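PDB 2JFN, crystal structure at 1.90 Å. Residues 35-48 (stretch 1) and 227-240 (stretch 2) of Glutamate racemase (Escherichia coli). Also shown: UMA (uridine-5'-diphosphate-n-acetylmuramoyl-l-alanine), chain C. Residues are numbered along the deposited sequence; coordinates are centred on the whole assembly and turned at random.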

# COMPACT_ATOMS: atom_id res chain seq x y z
N SER A 35 -2.05 -4.34 4.13
CA SER A 35 -3.47 -4.01 4.08
C SER A 35 -4.05 -4.44 2.73
O SER A 35 -5.19 -4.90 2.65
CB SER A 35 -3.71 -2.51 4.30
OG SER A 35 -3.22 -1.72 3.23
N VAL A 36 -3.25 -4.31 1.67
CA VAL A 36 -3.68 -4.69 0.33
C VAL A 36 -3.68 -6.20 0.22
O VAL A 36 -4.61 -6.80 -0.33
CB VAL A 36 -2.74 -4.10 -0.75
CG1 VAL A 36 -3.21 -4.52 -2.15
CG2 VAL A 36 -2.71 -2.58 -0.63
N TYR A 37 -2.64 -6.82 0.76
CA TYR A 37 -2.55 -8.27 0.73
C TYR A 37 -3.74 -8.89 1.47
O TYR A 37 -4.32 -9.87 1.00
CB TYR A 37 -1.23 -8.72 1.38
CG TYR A 37 -1.28 -10.12 1.95
CD1 TYR A 37 -1.54 -10.32 3.31
CD2 TYR A 37 -1.11 -11.24 1.14
CE1 TYR A 37 -1.63 -11.61 3.84
CE2 TYR A 37 -1.20 -12.53 1.66
CZ TYR A 37 -1.46 -12.70 3.01
OH TYR A 37 -1.53 -13.97 3.53
N ASP A 38 -4.10 -8.31 2.60
CA ASP A 38 -5.21 -8.82 3.40
C ASP A 38 -6.49 -8.92 2.56
O ASP A 38 -7.22 -9.91 2.65
CB ASP A 38 -5.42 -7.92 4.62
CG ASP A 38 -6.14 -8.61 5.75
OD1 ASP A 38 -6.11 -9.86 5.82
OD2 ASP A 38 -6.71 -7.90 6.61
N GLU A 39 -6.76 -7.91 1.74
CA GLU A 39 -7.94 -7.90 0.87
C GLU A 39 -7.79 -8.94 -0.23
O GLU A 39 -8.74 -9.66 -0.57
CB GLU A 39 -8.12 -6.52 0.23
CG GLU A 39 -8.49 -5.40 1.19
CD GLU A 39 -9.97 -5.38 1.52
OE1 GLU A 39 -10.41 -4.46 2.25
OE2 GLU A 39 -10.71 -6.28 1.06
N ILE A 40 -6.60 -9.03 -0.80
CA ILE A 40 -6.36 -10.00 -1.86
C ILE A 40 -6.54 -11.44 -1.37
O ILE A 40 -7.21 -12.24 -2.02
CB ILE A 40 -4.95 -9.84 -2.46
CG1 ILE A 40 -4.80 -8.46 -3.10
CG2 ILE A 40 -4.69 -10.94 -3.49
CD1 ILE A 40 -3.41 -8.16 -3.62
N ARG A 41 -5.95 -11.77 -0.22
CA ARG A 41 -6.06 -13.13 0.30
C ARG A 41 -7.48 -13.47 0.72
O ARG A 41 -7.87 -14.63 0.71
CB ARG A 41 -5.12 -13.35 1.49
CG ARG A 41 -5.53 -12.64 2.77
CD ARG A 41 -5.01 -13.38 4.00
NE ARG A 41 -5.23 -12.61 5.23
CZ ARG A 41 -4.94 -13.05 6.45
NH1 ARG A 41 -4.43 -14.26 6.63
NH2 ARG A 41 -5.16 -12.27 7.50
N HIS A 42 -8.26 -12.46 1.10
CA HIS A 42 -9.63 -12.72 1.50
C HIS A 42 -10.41 -13.18 0.27
O HIS A 42 -11.33 -13.99 0.37
CB HIS A 42 -10.26 -11.45 2.09
CG HIS A 42 -11.66 -11.63 2.57
ND1 HIS A 42 -12.72 -11.83 1.71
CD2 HIS A 42 -12.18 -11.67 3.82
CE1 HIS A 42 -13.83 -11.97 2.41
NE2 HIS A 42 -13.53 -11.87 3.69
N LEU A 43 -10.02 -12.67 -0.90
CA LEU A 43 -10.67 -13.02 -2.15
C LEU A 43 -10.04 -14.26 -2.79
O LEU A 43 -10.74 -15.08 -3.39
CB LEU A 43 -10.59 -11.83 -3.12
CG LEU A 43 -11.34 -11.93 -4.45
CD1 LEU A 43 -12.83 -12.08 -4.18
CD2 LEU A 43 -11.07 -10.68 -5.28
N LEU A 44 -8.72 -14.39 -2.67
CA LEU A 44 -7.98 -15.52 -3.24
C LEU A 44 -7.08 -16.09 -2.15
O LEU A 44 -5.87 -15.89 -2.15
CB LEU A 44 -7.13 -15.03 -4.41
CG LEU A 44 -7.90 -14.25 -5.48
CD1 LEU A 44 -6.95 -13.41 -6.30
CD2 LEU A 44 -8.68 -15.23 -6.35
N PRO A 45 -7.68 -16.84 -1.20
CA PRO A 45 -6.98 -17.46 -0.07
C PRO A 45 -5.97 -18.59 -0.27
O PRO A 45 -5.17 -18.85 0.63
CB PRO A 45 -8.14 -17.89 0.83
CG PRO A 45 -9.20 -18.26 -0.15
CD PRO A 45 -9.13 -17.11 -1.14
N ASP A 46 -5.98 -19.26 -1.42
CA ASP A 46 -5.05 -20.38 -1.60
C ASP A 46 -3.79 -20.13 -2.43
O ASP A 46 -3.03 -21.06 -2.67
CB ASP A 46 -5.80 -21.58 -2.20
CG ASP A 46 -7.00 -21.99 -1.36
OD1 ASP A 46 -6.81 -22.30 -0.16
OD2 ASP A 46 -8.13 -22.00 -1.91
N LEU A 47 -3.57 -18.89 -2.85
CA LEU A 47 -2.39 -18.59 -3.67
C LEU A 47 -1.09 -18.74 -2.90
O LEU A 47 -1.09 -18.85 -1.67
CB LEU A 47 -2.48 -17.15 -4.20
CG LEU A 47 -3.77 -16.75 -4.91
CD1 LEU A 47 -3.65 -15.32 -5.38
CD2 LEU A 47 -4.01 -17.68 -6.10
N HIS A 48 0.02 -18.79 -3.63
CA HIS A 48 1.34 -18.87 -3.01
C HIS A 48 1.77 -17.42 -2.93
O HIS A 48 2.24 -16.84 -3.91
CB HIS A 48 2.34 -19.63 -3.89
CG HIS A 48 3.76 -19.50 -3.42
ND1 HIS A 48 4.81 -19.24 -4.28
CD2 HIS A 48 4.31 -19.60 -2.18
CE1 HIS A 48 5.94 -19.19 -3.59
NE2 HIS A 48 5.66 -19.40 -2.32
N SER A 227 -8.17 1.45 -1.67
CA SER A 227 -8.08 0.66 -2.89
C SER A 227 -8.02 -0.86 -2.73
O SER A 227 -8.04 -1.59 -3.72
CB SER A 227 -6.84 1.10 -3.66
OG SER A 227 -6.92 2.48 -3.97
N GLY A 228 -7.96 -1.32 -1.48
CA GLY A 228 -7.86 -2.74 -1.18
C GLY A 228 -8.71 -3.76 -1.93
O GLY A 228 -8.18 -4.62 -2.64
N ALA A 229 -10.03 -3.68 -1.74
CA ALA A 229 -10.95 -4.60 -2.40
C ALA A 229 -10.86 -4.50 -3.92
O ALA A 229 -10.95 -5.51 -4.61
CB ALA A 229 -12.38 -4.33 -1.93
N ALA A 230 -10.68 -3.29 -4.43
CA ALA A 230 -10.59 -3.11 -5.88
C ALA A 230 -9.31 -3.74 -6.45
O ALA A 230 -9.30 -4.22 -7.59
CB ALA A 230 -10.63 -1.63 -6.23
N ILE A 231 -8.24 -3.71 -5.65
CA ILE A 231 -6.96 -4.30 -6.06
C ILE A 231 -7.14 -5.80 -6.11
O ILE A 231 -6.64 -6.47 -7.02
CB ILE A 231 -5.84 -3.98 -5.05
CG1 ILE A 231 -5.63 -2.48 -4.96
CG2 ILE A 231 -4.54 -4.69 -5.47
CD1 ILE A 231 -5.21 -1.85 -6.25
N ALA A 232 -7.85 -6.32 -5.12
CA ALA A 232 -8.11 -7.75 -5.03
C ALA A 232 -8.85 -8.17 -6.31
O ALA A 232 -8.44 -9.12 -6.98
CB ALA A 232 -8.95 -8.04 -3.80
N ARG A 233 -9.93 -7.46 -6.64
CA ARG A 233 -10.70 -7.78 -7.84
C ARG A 233 -9.84 -7.69 -9.10
O ARG A 233 -9.93 -8.54 -9.98
CB ARG A 233 -11.91 -6.84 -7.97
CG ARG A 233 -13.00 -7.07 -6.92
CD ARG A 233 -14.27 -6.31 -7.30
NE ARG A 233 -14.09 -4.86 -7.27
CZ ARG A 233 -14.17 -4.12 -6.16
NH1 ARG A 233 -14.44 -4.70 -5.00
NH2 ARG A 233 -13.97 -2.81 -6.22
N ARG A 234 -8.99 -6.66 -9.19
CA ARG A 234 -8.12 -6.51 -10.35
C ARG A 234 -7.13 -7.68 -10.43
O ARG A 234 -6.79 -8.15 -11.52
CB ARG A 234 -7.36 -5.19 -10.28
CG ARG A 234 -6.39 -4.96 -11.43
CD ARG A 234 -7.07 -5.00 -12.80
NE ARG A 234 -6.16 -4.58 -13.86
CZ ARG A 234 -6.46 -4.57 -15.15
NH1 ARG A 234 -7.66 -4.95 -15.56
NH2 ARG A 234 -5.56 -4.16 -16.04
N THR A 235 -6.67 -8.14 -9.27
CA THR A 235 -5.72 -9.25 -9.18
C THR A 235 -6.38 -10.53 -9.67
O THR A 235 -5.80 -11.28 -10.47
CB THR A 235 -5.22 -9.44 -7.73
OG1 THR A 235 -4.43 -8.30 -7.36
CG2 THR A 235 -4.37 -10.71 -7.60
N ALA A 236 -7.60 -10.78 -9.21
CA ALA A 236 -8.35 -11.96 -9.62
C ALA A 236 -8.60 -11.93 -11.13
O ALA A 236 -8.56 -12.96 -11.80
CB ALA A 236 -9.67 -12.04 -8.87
N TRP A 237 -8.87 -10.75 -11.68
CA TRP A 237 -9.12 -10.64 -13.11
C TRP A 237 -7.85 -10.94 -13.92
O TRP A 237 -7.91 -11.61 -14.95
CB TRP A 237 -9.61 -9.23 -13.47
CG TRP A 237 -10.11 -9.12 -14.89
CD1 TRP A 237 -11.35 -9.48 -15.36
CD2 TRP A 237 -9.38 -8.64 -16.03
NE1 TRP A 237 -11.43 -9.26 -16.72
CE2 TRP A 237 -10.23 -8.75 -17.15
CE3 TRP A 237 -8.08 -8.14 -16.21
CZ2 TRP A 237 -9.83 -8.36 -18.44
CZ3 TRP A 237 -7.68 -7.76 -17.49
CH2 TRP A 237 -8.56 -7.88 -18.59
N LEU A 238 -6.72 -10.43 -13.45
CA LEU A 238 -5.45 -10.64 -14.14
C LEU A 238 -4.99 -12.09 -14.05
O LEU A 238 -4.40 -12.62 -14.99
CB LEU A 238 -4.38 -9.71 -13.58
CG LEU A 238 -4.60 -8.23 -13.87
CD1 LEU A 238 -3.59 -7.40 -13.11
CD2 LEU A 238 -4.49 -7.97 -15.36
N LEU A 239 -5.26 -12.73 -12.93
CA LEU A 239 -4.86 -14.12 -12.77
C LEU A 239 -5.69 -14.98 -13.73
O LEU A 239 -5.31 -16.11 -14.05
CB LEU A 239 -5.08 -14.58 -11.33
CG LEU A 239 -4.11 -13.98 -10.30
CD1 LEU A 239 -4.51 -14.42 -8.90
CD2 LEU A 239 -2.68 -14.42 -10.61
N GLU A 240 -6.80 -14.42 -14.19
CA GLU A 240 -7.69 -15.14 -15.10
C GLU A 240 -7.44 -14.85 -16.56
O GLU A 240 -7.54 -15.74 -17.40
CB GLU A 240 -9.15 -14.81 -14.78
CG GLU A 240 -9.64 -15.35 -13.45
CD GLU A 240 -9.44 -16.85 -13.32
OE1 GLU A 240 -9.89 -17.59 -14.24
OE2 GLU A 240 -8.84 -17.30 -12.32
N1 UMA C . -7.40 0.75 -7.97
C2 UMA C . -5.93 0.82 -8.10
N3 UMA C . -5.36 -0.13 -8.93
C4 UMA C . -6.05 -1.13 -9.63
C5 UMA C . -7.57 -1.14 -9.45
C6 UMA C . -8.14 -0.23 -8.65
O2 UMA C . -5.23 1.65 -7.52
O4 UMA C . -5.44 -1.92 -10.33
C1B UMA C . -8.03 1.78 -7.07
C2B UMA C . -8.25 3.09 -7.81
O2' UMA C . -7.95 4.29 -7.00
C3B UMA C . -9.65 3.11 -8.31
C4B UMA C . -10.31 2.35 -7.17
O4B UMA C . -9.34 1.45 -6.66
O3B UMA C . -9.96 4.52 -8.41
C5B UMA C . -11.48 1.55 -7.55
O5B UMA C . -11.20 0.81 -8.69
PA UMA C . -12.30 -0.02 -9.49
O1A UMA C . -11.51 -0.98 -10.28
O2A UMA C . -13.23 -0.58 -8.57
O3A UMA C . -12.93 1.09 -10.47
PB UMA C . -12.53 2.60 -10.84
O1B UMA C . -12.60 3.47 -9.69
O2B UMA C . -13.28 2.97 -12.04
O1' UMA C . -10.99 2.36 -11.35
C1' UMA C . -10.52 2.40 -12.70
C2' UMA C . -9.48 1.34 -12.96
N2' UMA C . -10.03 -0.02 -12.78
C7' UMA C . -10.19 -0.86 -13.81
O7' UMA C . -9.75 -0.62 -14.93
C8' UMA C . -10.93 -2.16 -13.57
C3' UMA C . -8.28 1.60 -12.04
O3' UMA C . -7.20 0.66 -12.32
C4' UMA C . -7.75 3.05 -12.21
O4' UMA C . -6.67 3.29 -11.33
C5' UMA C . -8.87 4.06 -11.96
O5' UMA C . -9.99 3.74 -12.87
C6' UMA C . -8.47 5.49 -12.24
O6' UMA C . -7.97 5.61 -13.56
C18 UMA C . -6.60 0.32 -13.59
C19 UMA C . -5.33 1.07 -13.87
O18 UMA C . -5.00 1.33 -15.02
C20 UMA C . -6.53 -1.21 -13.71
N4 UMA C . -4.62 1.40 -12.79
C21 UMA C . -3.27 2.00 -12.80
C22 UMA C . -2.23 1.26 -13.68
O19 UMA C . -2.37 0.02 -13.83
O20 UMA C . -1.31 1.92 -14.23
C23 UMA C . -2.75 2.08 -11.36

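The helical parts of the two stretches pack at 51° with their axes 7.9 Å apart at closest approach. No hydrogen bond or salt bridge joins the stretches. The contact is van der Waals packing, mostly between apolar side chains, with some carbons resting on backbone. It buries 529 Å², both sides summed.

Small residues allow the close approach. The CA atoms of Ile40 and Ala232 lie 4.3 Å apart. The Ala232 methyl points toward stretch 1 and rests on backbone, with Ala232 CB 3.6 Å from Glu39 O and 3.8 Å from Ile40 CA. Gly228 is buried with Gly228 CA 4.9 Å from Val36 CA. A CB on Gly228 would sit 2.7 Å from Glu39 CG, a clash. Glu39, m at chi1 and chi2, lays its aliphatic part over this glycine, with Glu39 CB 3.4 Å from Gly228 O. The Glu39 carboxylate lies near the start of stretch 2, with Glu39 CD 3.7 Å from Ala229 N.

Branched side chains fill the buried flank. Val36 is t and places CG1 3.6 Å from Ile231 CG2. Ile40 is m, t; this extended chain carries CD1 to 4.1 Å from Ile231 CG2 and 3.9 Å from Thr235 OG1. Thr235 is m, and its OG1 donates to Ile231 O at 2.9 Å. The hydroxyl is thus satisfied within its own helix, while Thr235 CG2 meets Leu44 CD1 at 4.0 Å.

Leu43 is t, p. Leu43 CD2 lies 3.7 Å from Ala232 CB and 4.1 Å from Ala236 CB, at the more exposed border. Leu44 is the first residue to leave helical phi/psi and opens a type I turn ending at Leu47. Leu44 and Leu47 are both m, t, and their CA-to-CB bonds point toward stretch 2. Their ends meet one partner: Leu44 CD1 and Leu47 CD1 each lie 3.7 Å from Leu239 CD1. Leu239 is also m, t.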